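Local coordinates for methionine-binding lipoprotein MetQ (Bacillus subtilis subsp. subtilis, PDB 4GOT) that probably binds methionine and hands it to the membrane permease of the MetNPQ ABC transporter, and also takes part in methionine sulfoxide transport, at residues V10-K14 / L40-Y46; P160-A164 / V175-Y181; L27-Y33 / A222-V226. One frame throughout, in Å; residues are numbered along the deposited sequence. Where two conformers were deposited one is given.

Interaction 1: V10-K14 / L40-Y46; sequences VAATK and LSDYKMY. With MSE (selenomethionine), chain B.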
loop_
_atom_site.group_PDB
_atom_site.type_symbol
_atom_site.label_atom_id
_atom_site.label_comp_id
_atom_site.label_asym_id
_atom_site.label_seq_id
_atom_site.Cartn_x
_atom_site.Cartn_y
_atom_site.Cartn_z
ATOM N N VAL A 10 -6.532 15.422 6.127
ATOM C CA VAL A 10 -6.172 14.043 5.814
ATOM C C VAL A 10 -4.639 13.860 5.729
ATOM O O VAL A 10 -3.968 14.609 4.997
ATOM C CB VAL A 10 -6.791 13.605 4.460
ATOM C CG1 VAL A 10 -6.615 12.106 4.257
ATOM C CG2 VAL A 10 -8.254 14.008 4.399
ATOM N N ALA A 11 -4.103 12.854 6.426
ATOM C CA ALA A 11 -2.672 12.456 6.265
ATOM C C ALA A 11 -2.632 11.384 5.181
ATOM O O ALA A 11 -3.427 10.425 5.254
ATOM C CB ALA A 11 -2.039 11.968 7.568
ATOM N N ALA A 12 -1.796 11.621 4.154
ATOM C CA ALA A 12 -1.674 10.751 2.961
ATOM C C ALA A 12 -0.217 10.655 2.495
ATOM O O ALA A 12 0.569 11.628 2.581
ATOM C CB ALA A 12 -2.546 11.253 1.815
ATOM N N THR A 13 0.147 9.481 1.969
ATOM C CA THR A 13 1.456 9.312 1.361
ATOM C C THR A 13 1.465 10.179 0.074
ATOM O O THR A 13 0.387 10.467 -0.509
ATOM C CB THR A 13 1.769 7.793 1.108
ATOM O OG1 THR A 13 0.607 7.109 0.609
ATOM C CG2 THR A 13 2.248 7.065 2.424
ATOM N N LYS A 14 2.657 10.610 -0.340
ATOM C CA LYS A 14 2.833 11.620 -1.386
ATOM C C LYS A 14 2.188 11.313 -2.704
ATOM O O LYS A 14 1.566 12.203 -3.305
ATOM C CB LYS A 14 4.306 11.889 -1.674
ATOM C CG LYS A 14 4.513 13.160 -2.502
ATOM C CD LYS A 14 5.920 13.676 -2.283
ATOM C CE LYS A 14 6.349 14.757 -3.271
ATOM N NZ LYS A 14 7.807 14.553 -3.555
ATOM N N LEU A 40 3.469 12.463 5.458
ATOM C CA LEU A 40 4.341 12.109 6.612
ATOM C C LEU A 40 5.527 11.255 6.116
ATOM O O LEU A 40 5.465 10.698 5.013
ATOM C CB LEU A 40 3.509 11.423 7.722
ATOM C CG LEU A 40 2.349 12.286 8.253
ATOM C CD1 LEU A 40 1.524 11.421 9.183
ATOM C CD2 LEU A 40 2.870 13.584 8.964
ATOM N N SER A 41 6.596 11.156 6.897
ATOM C CA SER A 41 7.850 10.522 6.403
ATOM C C SER A 41 7.849 8.995 6.357
ATOM O O SER A 41 8.668 8.406 5.661
ATOM C CB SER A 41 9.071 10.997 7.181
ATOM O OG SER A 41 8.867 10.972 8.578
ATOM N N ASP A 42 6.994 8.334 7.131
ATOM C CA ASP A 42 6.900 6.862 7.009
ATOM C C ASP A 42 5.574 6.339 7.512
ATOM O O ASP A 42 4.859 7.016 8.244
ATOM C CB ASP A 42 8.100 6.158 7.708
ATOM C CG ASP A 42 7.776 5.688 9.143
ATOM O OD1 ASP A 42 7.833 6.534 10.046
ATOM O OD2 ASP A 42 7.460 4.465 9.357
ATOM N N TYR A 43 5.250 5.122 7.037
ATOM C CA TYR A 43 3.995 4.483 7.195
ATOM C C TYR A 43 3.551 4.452 8.650
ATOM O O TYR A 43 2.350 4.539 8.922
ATOM C CB TYR A 43 4.112 3.014 6.715
ATOM C CG TYR A 43 4.066 2.668 5.221
ATOM C CD1 TYR A 43 3.629 3.548 4.254
ATOM C CD2 TYR A 43 4.436 1.376 4.806
ATOM C CE1 TYR A 43 3.557 3.171 2.910
ATOM C CE2 TYR A 43 4.382 0.983 3.476
ATOM C CZ TYR A 43 3.945 1.890 2.524
ATOM O OH TYR A 43 3.891 1.496 1.222
ATOM N N LYS A 44 4.482 4.333 9.592
ATOM C CA LYS A 44 4.101 4.193 11.009
ATOM C C LYS A 44 3.510 5.493 11.577
ATOM O O LYS A 44 2.831 5.473 12.599
ATOM C CB LYS A 44 5.285 3.714 11.870
ATOM C CG LYS A 44 5.717 2.254 11.700
ATOM C CD LYS A 44 4.550 1.265 11.910
ATOM C CE LYS A 44 4.853 0.108 12.867
ATOM N NZ LYS A 44 6.051 -0.670 12.453
HETATM N N MSE A 45 3.771 6.621 10.909
HETATM C CA MSE A 45 3.281 7.903 11.382
HETATM C C MSE A 45 1.778 8.169 11.176
HETATM O O MSE A 45 1.171 8.970 11.914
HETATM C CB MSE A 45 4.096 9.048 10.745
HETATM C CG MSE A 45 5.507 9.034 11.227
HETATM SE SE MSE A 45 6.486 10.585 10.524
HETATM C CE MSE A 45 5.495 12.011 11.442
ATOM N N TYR A 46 1.174 7.530 10.178
ATOM C CA TYR A 46 -0.154 7.924 9.698
ATOM C C TYR A 46 -1.262 7.558 10.703
ATOM O O TYR A 46 -2.071 8.390 11.032
ATOM C CB TYR A 46 -0.404 7.310 8.318
ATOM C CG TYR A 46 0.458 7.949 7.248
ATOM C CD1 TYR A 46 1.741 7.494 6.979
ATOM C CD2 TYR A 46 -0.004 9.048 6.520
ATOM C CE1 TYR A 46 2.548 8.130 6.008
ATOM C CE2 TYR A 46 0.798 9.691 5.579
ATOM C CZ TYR A 46 2.064 9.235 5.309
ATOM O OH TYR A 46 2.807 9.864 4.311
HETATM N N MSE B 300 0.119 1.924 -0.726
HETATM C CA MSE B 300 0.756 0.680 -0.199
HETATM C C MSE B 300 0.368 -0.596 -1.019
HETATM O O MSE B 300 -0.801 -0.774 -1.230
HETATM O OXT MSE B 300 1.155 -1.481 -1.439
HETATM C CB MSE B 300 0.307 0.483 1.257
HETATM C CG MSE B 300 1.068 -0.540 2.040
HETATM SE SE MSE B 300 0.288 -0.882 3.828
HETATM C CE MSE B 300 0.989 0.851 4.777
#
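The phenol oxygen of Y46 is a small polar hub between the two segments: A12 O, 3.3 Å from Y46 OH, makes at best a weak bond with it from one segment, while L40 N of the other donates to Y46 OH at 2.9 Å and 154°. This is the binding-protein fold of the PBP clan seen at the C-terminal end of its parallel strands: 10-12 closes strand 7-12, and residues 40-46 lead from the neighbouring strand 34-38 into helix 44-51. A11 CB meets CD2 of the Y46 ring at 3.7 Å, and L40 CB lies over one face, offset toward the rim; F60 stacks on the ring as well. T13 crosses Y46 at about a right angle. T13 OG1 lies between the backbone N and the carbonyl carbon (chi1 41°), which leaves CG2 anti to the carbonyl carbon, 3.4 Å from Y46 OH and also at the edge of the Y43 ring, near its plane. In the turn that leads into helix 44-51, K44 N makes a capping bond to D42 OD2, 3.0 Å, arriving from above the carboxylate plane. Y43, the residue after D42, belongs to the ligand pocket, and its OH is hydrogen-bonded to N180. The bound selenomethionine lays its terminal methyl, CE, 3.4 Å above the plane of the Y43 ring, over the centre.

Interaction 2: P160-A164 / V175-Y181; sequences PELTA and VFINVNY. With MSE (selenomethionine), chain B.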
loop_
_atom_site.group_PDB
_atom_site.type_symbol
_atom_site.label_atom_id
_atom_site.label_comp_id
_atom_site.label_asym_id
_atom_site.label_seq_id
_atom_site.Cartn_x
_atom_site.Cartn_y
_atom_site.Cartn_z
ATOM N N PRO A 160 10.121 0.061 3.873
ATOM C CA PRO A 160 9.424 0.231 2.571
ATOM C C PRO A 160 9.784 1.577 1.933
ATOM O O PRO A 160 9.792 1.718 0.723
ATOM C CB PRO A 160 7.928 0.133 2.929
ATOM C CG PRO A 160 7.883 -0.030 4.412
ATOM C CD PRO A 160 9.209 -0.355 4.952
ATOM N N GLU A 161 10.171 2.542 2.774
ATOM C CA GLU A 161 10.603 3.844 2.301
ATOM C C GLU A 161 11.975 3.832 1.590
ATOM O O GLU A 161 12.397 4.852 0.990
ATOM C CB GLU A 161 10.657 4.824 3.517
ATOM C CG GLU A 161 9.300 5.225 4.113
ATOM C CD GLU A 161 8.569 4.120 4.918
ATOM O OE1 GLU A 161 9.272 3.259 5.539
ATOM O OE2 GLU A 161 7.290 4.174 4.991
ATOM N N LEU A 162 12.715 2.738 1.740
ATOM C CA LEU A 162 14.107 2.671 1.323
ATOM C C LEU A 162 14.367 1.518 0.384
ATOM O O LEU A 162 15.488 1.400 -0.075
ATOM C CB LEU A 162 15.025 2.487 2.548
ATOM C CG LEU A 162 15.204 3.702 3.479
ATOM C CD1 LEU A 162 16.070 3.284 4.672
ATOM C CD2 LEU A 162 15.741 4.967 2.763
ATOM N N THR A 163 13.372 0.661 0.102
ATOM C CA THR A 163 13.600 -0.412 -0.862
ATOM C C THR A 163 13.960 0.076 -2.308
ATOM O O THR A 163 14.751 -0.589 -3.034
ATOM C CB THR A 163 12.446 -1.418 -0.925
ATOM O OG1 THR A 163 11.216 -0.718 -1.116
ATOM C CG2 THR A 163 12.394 -2.298 0.343
ATOM N N ALA A 164 13.401 1.208 -2.739
ATOM C CA ALA A 164 13.858 1.853 -4.006
ATOM C C ALA A 164 15.389 2.066 -4.004
ATOM O O ALA A 164 16.050 1.883 -5.038
ATOM C CB ALA A 164 13.143 3.179 -4.259
ATOM N N VAL A 175 14.043 -7.228 -5.335
ATOM C CA VAL A 175 13.613 -6.260 -4.279
ATOM C C VAL A 175 12.128 -5.926 -4.402
ATOM O O VAL A 175 11.651 -5.603 -5.506
ATOM C CB VAL A 175 14.429 -4.927 -4.345
ATOM C CG1 VAL A 175 13.968 -3.999 -3.221
ATOM C CG2 VAL A 175 15.933 -5.188 -4.282
ATOM N N PHE A 176 11.384 -6.056 -3.285
ATOM C CA PHE A 176 9.960 -5.645 -3.224
ATOM C C PHE A 176 9.842 -4.142 -3.024
ATOM O O PHE A 176 10.517 -3.590 -2.149
ATOM C CB PHE A 176 9.192 -6.360 -2.105
ATOM C CG PHE A 176 8.905 -7.819 -2.403
ATOM C CD1 PHE A 176 9.830 -8.798 -2.059
ATOM C CD2 PHE A 176 7.724 -8.213 -2.999
ATOM C CE1 PHE A 176 9.595 -10.155 -2.336
ATOM C CE2 PHE A 176 7.473 -9.566 -3.269
ATOM C CZ PHE A 176 8.405 -10.538 -2.933
ATOM N N ILE A 177 9.017 -3.485 -3.845
ATOM C CA ILE A 177 8.741 -2.028 -3.681
ATOM C C ILE A 177 7.204 -1.818 -3.832
ATOM O O ILE A 177 6.579 -2.236 -4.843
ATOM C CB ILE A 177 9.503 -1.113 -4.693
ATOM C CG1 ILE A 177 10.969 -1.561 -4.903
ATOM C CG2 ILE A 177 9.463 0.338 -4.217
ATOM C CD1 ILE A 177 11.737 -0.796 -5.978
ATOM N N ASN A 178 6.604 -1.179 -2.830
ATOM C CA ASN A 178 5.183 -0.814 -2.855
ATOM C C ASN A 178 5.009 0.231 -3.956
ATOM O O ASN A 178 5.855 1.116 -4.072
ATOM C CB ASN A 178 4.761 -0.169 -1.524
ATOM C CG ASN A 178 4.803 -1.134 -0.336
ATOM O OD1 ASN A 178 3.840 -1.856 -0.079
ATOM N ND2 ASN A 178 5.910 -1.156 0.373
ATOM N N VAL A 179 3.911 0.174 -4.709
ATOM C CA VAL A 179 3.692 1.132 -5.812
ATOM C C VAL A 179 3.863 2.615 -5.367
ATOM O O VAL A 179 4.461 3.404 -6.081
ATOM C CB VAL A 179 2.314 0.944 -6.493
ATOM C CG1 VAL A 179 2.084 2.060 -7.534
ATOM C CG2 VAL A 179 2.143 -0.465 -7.092
ATOM N N ASN A 180 3.338 3.010 -4.215
ATOM C CA ASN A 180 3.480 4.426 -3.783
ATOM C C ASN A 180 4.938 4.928 -3.689
ATOM O O ASN A 180 5.281 6.023 -4.163
ATOM C CB ASN A 180 2.741 4.717 -2.467
ATOM C CG ASN A 180 3.428 4.160 -1.228
ATOM O OD1 ASN A 180 3.332 2.942 -0.936
ATOM N ND2 ASN A 180 4.035 5.058 -0.422
ATOM N N TYR A 181 5.808 4.091 -3.121
ATOM C CA TYR A 181 7.230 4.415 -3.015
ATOM C C TYR A 181 7.968 4.184 -4.304
ATOM O O TYR A 181 8.890 4.947 -4.609
ATOM C CB TYR A 181 7.846 3.649 -1.863
ATOM C CG TYR A 181 7.417 4.187 -0.543
ATOM C CD1 TYR A 181 7.500 5.568 -0.279
ATOM C CD2 TYR A 181 6.969 3.332 0.485
ATOM C CE1 TYR A 181 7.109 6.080 0.948
ATOM C CE2 TYR A 181 6.604 3.842 1.719
ATOM C CZ TYR A 181 6.677 5.207 1.948
ATOM O OH TYR A 181 6.302 5.740 3.171
HETATM N N MSE B 300 0.119 1.924 -0.726
HETATM C CA MSE B 300 0.756 0.680 -0.199
HETATM C C MSE B 300 0.368 -0.596 -1.019
HETATM O O MSE B 300 -0.801 -0.774 -1.230
HETATM O OXT MSE B 300 1.155 -1.481 -1.439
HETATM C CB MSE B 300 0.307 0.483 1.257
HETATM C CG MSE B 300 1.068 -0.540 2.040
HETATM SE SE MSE B 300 0.288 -0.882 3.828
HETATM C CE MSE B 300 0.989 0.851 4.777
HETATM O O HOH W 1 8.281 -0.366 -0.605
#
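T163 and I177 bring the two backbones together, their CA atoms 5.8 Å apart, and the CA atoms of E161 and Y181 approach to 6.3 Å as both segments turn into helices. Segment 160-164 enters helix 163-168, with L162 at the N-cap position; strand 174-177 passes through N178 into helix 179-184. T163 OG1 makes a weak bond to F176 O, 3.1 Å away, and shares water 1 with P160 O and N178 N, so the water bridges the two chain turns. The Y181 ring is sandwiched: E161 CA makes a CH-pi contact over one face, 8° off the normal, and N180 ND2 lies 3.2 Å above the other. Bent at chi2 (72°), the E161 chain curls back until OE2 is 2.6 Å from Y181 OH, a weak bond; Y43 N also donates to OE2. With an alanine at Y181 the ring is gone, which would probably open a gap between E161 CA and N180 ND2 and cost the E161 carboxylate its phenol neighbour. N180 OD1 weakly accepts from the ligand N at 3.4 Å, making this strand-to-helix turn part of the amino-acid pocket of a PBP-clan binding protein.

Interaction 3: L27-Y33 / A222-V226; sequences LLKEKGY and ALMEV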
loop_
_atom_site.group_PDB
_atom_site.type_symbol
_atom_site.label_atom_id
_atom_site.label_comp_id
_atom_site.label_asym_id
_atom_site.label_seq_id
_atom_site.Cartn_x
_atom_site.Cartn_y
_atom_site.Cartn_z
ATOM N N LEU A 27 -13.948 19.147 -6.243
ATOM C CA LEU A 27 -15.169 18.397 -6.108
ATOM C C LEU A 27 -15.724 18.440 -4.650
ATOM O O LEU A 27 -16.954 18.502 -4.435
ATOM C CB LEU A 27 -14.986 16.949 -6.620
ATOM C CG LEU A 27 -14.450 16.766 -8.059
ATOM C CD1 LEU A 27 -14.359 15.258 -8.319
ATOM C CD2 LEU A 27 -15.295 17.425 -9.129
ATOM N N LEU A 28 -14.838 18.437 -3.660
ATOM C CA LEU A 28 -15.260 18.641 -2.257
ATOM C C LEU A 28 -15.788 20.047 -1.967
ATOM O O LEU A 28 -16.730 20.198 -1.204
ATOM C CB LEU A 28 -14.110 18.339 -1.271
ATOM C CG LEU A 28 -13.915 16.876 -0.959
ATOM C CD1 LEU A 28 -12.594 16.701 -0.213
ATOM C CD2 LEU A 28 -15.119 16.317 -0.197
ATOM N N LYS A 29 -15.163 21.074 -2.536
ATOM C CA LYS A 29 -15.675 22.451 -2.424
ATOM C C LYS A 29 -17.097 22.573 -3.035
ATOM O O LYS A 29 -17.964 23.260 -2.483
ATOM C CB LYS A 29 -14.693 23.449 -3.062
ATOM C CG LYS A 29 -15.050 24.909 -2.786
ATOM C CD LYS A 29 -14.005 25.902 -3.295
ATOM C CE LYS A 29 -14.171 26.243 -4.785
ATOM N NZ LYS A 29 -13.760 27.649 -5.115
ATOM N N GLU A 30 -17.352 21.850 -4.128
ATOM C CA GLU A 30 -18.717 21.754 -4.714
ATOM C C GLU A 30 -19.784 21.121 -3.795
ATOM O O GLU A 30 -21.001 21.295 -4.028
ATOM C CB GLU A 30 -18.685 21.042 -6.085
ATOM C CG GLU A 30 -18.237 21.979 -7.225
ATOM C CD GLU A 30 -17.679 21.272 -8.474
ATOM O OE1 GLU A 30 -17.913 20.050 -8.665
ATOM O OE2 GLU A 30 -16.991 21.954 -9.278
ATOM N N LYS A 31 -19.319 20.403 -2.771
ATOM C CA LYS A 31 -20.148 19.827 -1.727
ATOM C C LYS A 31 -20.120 20.621 -0.427
ATOM O O LYS A 31 -20.726 20.204 0.563
ATOM C CB LYS A 31 -19.692 18.391 -1.434
ATOM C CG LYS A 31 -19.921 17.427 -2.595
ATOM C CD LYS A 31 -19.571 16.004 -2.181
ATOM C CE LYS A 31 -19.538 15.046 -3.356
ATOM N NZ LYS A 31 -20.887 14.666 -3.836
ATOM N N GLY A 32 -19.374 21.714 -0.392
ATOM C CA GLY A 32 -19.304 22.545 0.804
ATOM C C GLY A 32 -18.136 22.313 1.771
ATOM O O GLY A 32 -18.124 22.926 2.839
ATOM N N TYR A 33 -17.165 21.451 1.408
ATOM C CA TYR A 33 -16.048 21.102 2.309
ATOM C C TYR A 33 -14.685 21.515 1.782
ATOM O O TYR A 33 -14.438 21.442 0.576
ATOM C CB TYR A 33 -16.039 19.591 2.651
ATOM C CG TYR A 33 -17.324 19.123 3.257
ATOM C CD1 TYR A 33 -18.389 18.740 2.439
ATOM C CD2 TYR A 33 -17.500 19.080 4.640
ATOM C CE1 TYR A 33 -19.592 18.322 2.984
ATOM C CE2 TYR A 33 -18.707 18.672 5.211
ATOM C CZ TYR A 33 -19.753 18.285 4.379
ATOM O OH TYR A 33 -20.972 17.849 4.894
ATOM N N ALA A 222 -18.936 12.712 2.359
ATOM C CA ALA A 222 -18.626 13.621 1.260
ATOM C C ALA A 222 -17.295 13.261 0.581
ATOM O O ALA A 222 -17.201 13.279 -0.650
ATOM C CB ALA A 222 -18.596 15.077 1.762
ATOM N N LEU A 223 -16.274 12.950 1.382
ATOM C CA LEU A 223 -14.962 12.504 0.882
ATOM C C LEU A 223 -15.091 11.167 0.104
ATOM O O LEU A 223 -14.628 11.088 -1.034
ATOM C CB LEU A 223 -13.953 12.416 2.036
ATOM C CG LEU A 223 -12.538 11.931 1.674
ATOM C CD1 LEU A 223 -11.778 12.928 0.802
ATOM C CD2 LEU A 223 -11.783 11.548 2.939
HETATM N N MSE A 224 -15.760 10.164 0.686
HETATM C CA MSE A 224 -15.954 8.874 0.027
HETATM C C MSE A 224 -16.674 9.040 -1.289
HETATM O O MSE A 224 -16.319 8.409 -2.260
HETATM C CB MSE A 224 -16.736 7.897 0.920
HETATM C CG MSE A 224 -16.015 7.513 2.202
HETATM SE SE MSE A 224 -14.114 7.146 1.937
HETATM C CE MSE A 224 -14.247 5.572 0.804
ATOM N N GLU A 225 -17.691 9.906 -1.297
ATOM C CA GLU A 225 -18.447 10.260 -2.495
ATOM C C GLU A 225 -17.560 10.791 -3.621
ATOM O O GLU A 225 -17.645 10.349 -4.751
ATOM C CB GLU A 225 -19.524 11.293 -2.168
ATOM C CG GLU A 225 -20.855 10.699 -1.758
ATOM C CD GLU A 225 -21.973 11.742 -1.578
ATOM O OE1 GLU A 225 -21.752 12.954 -1.842
ATOM O OE2 GLU A 225 -23.086 11.348 -1.166
ATOM N N VAL A 226 -16.745 11.793 -3.337
ATOM C CA VAL A 226 -15.831 12.314 -4.353
ATOM C C VAL A 226 -14.810 11.253 -4.832
ATOM O O VAL A 226 -14.566 11.134 -6.052
ATOM C CB VAL A 226 -15.103 13.595 -3.884
ATOM C CG1 VAL A 226 -14.046 13.984 -4.901
ATOM C CG2 VAL A 226 -16.108 14.731 -3.696
#
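L28 and A222 form the tight side of a helix-helix contact in which the Schellman-capped end of helix 14-29 packs against helix 218-227, alongside strand 7-12 of the six-stranded sheet. L28 CD2 rests 3.7 Å from A222 O, and its other methyl, CD1, meets L223 CD1 at 4.0 Å. Y33 adds a ring at the border of this largely buried patch: CE1 lies 3.6 Å from A222 CB, which approaches the ring obliquely. I8, on strand 7-12, touches L28, Y33 and L223 together, so the apolar layer is continued onto the sheet. V226 packs beside L27 CB as well, although it was modelled in two conformers and its closest distances carry less weight.

The opposite character appears at the solvent-exposed rim. K31 stretches past V226, with a bend at chi4 (-76°) turning its ammonium toward E225. The resulting salt bridge, K31 NZ to E225 OE1 at 2.8 Å, meets the carboxylate on its anti side, 30° out of plane, and both partners are exposed, so solvent is likely to weaken the pair. G32, with positive phi, is the first residue to leave helical angles, and its N bonds back to K29 O. L28 O is gripped twice, by K31 N at 3.0 Å and by Y33 N at 2.9 Å, which reach it from opposite faces of its plane.

Overall arrangement
Interactions 1 and 2 illustrate how a binding protein of this clan builds one pocket from two lobes. Their centres are 14 Å apart, one beside the six-stranded sheet and the other beside the five-stranded sheet, and Y43 joins them, the junction measuring 2.7 Å from Y43 OH to N180 OD1 and 3.0 Å from Y43 N to E161 OE2. Both touch the selenomethionine, which E87, R119 and N206 also bind. Interaction 3 stands away from the ligand, its centre 22 Å from that of interaction 1, yet the two are linked in sequence because helix 14-29 follows strand 7-12 in the chain. Interactions 2 and 3 lie on opposite sides of the chain's centre, nearest atoms about 17 Å apart.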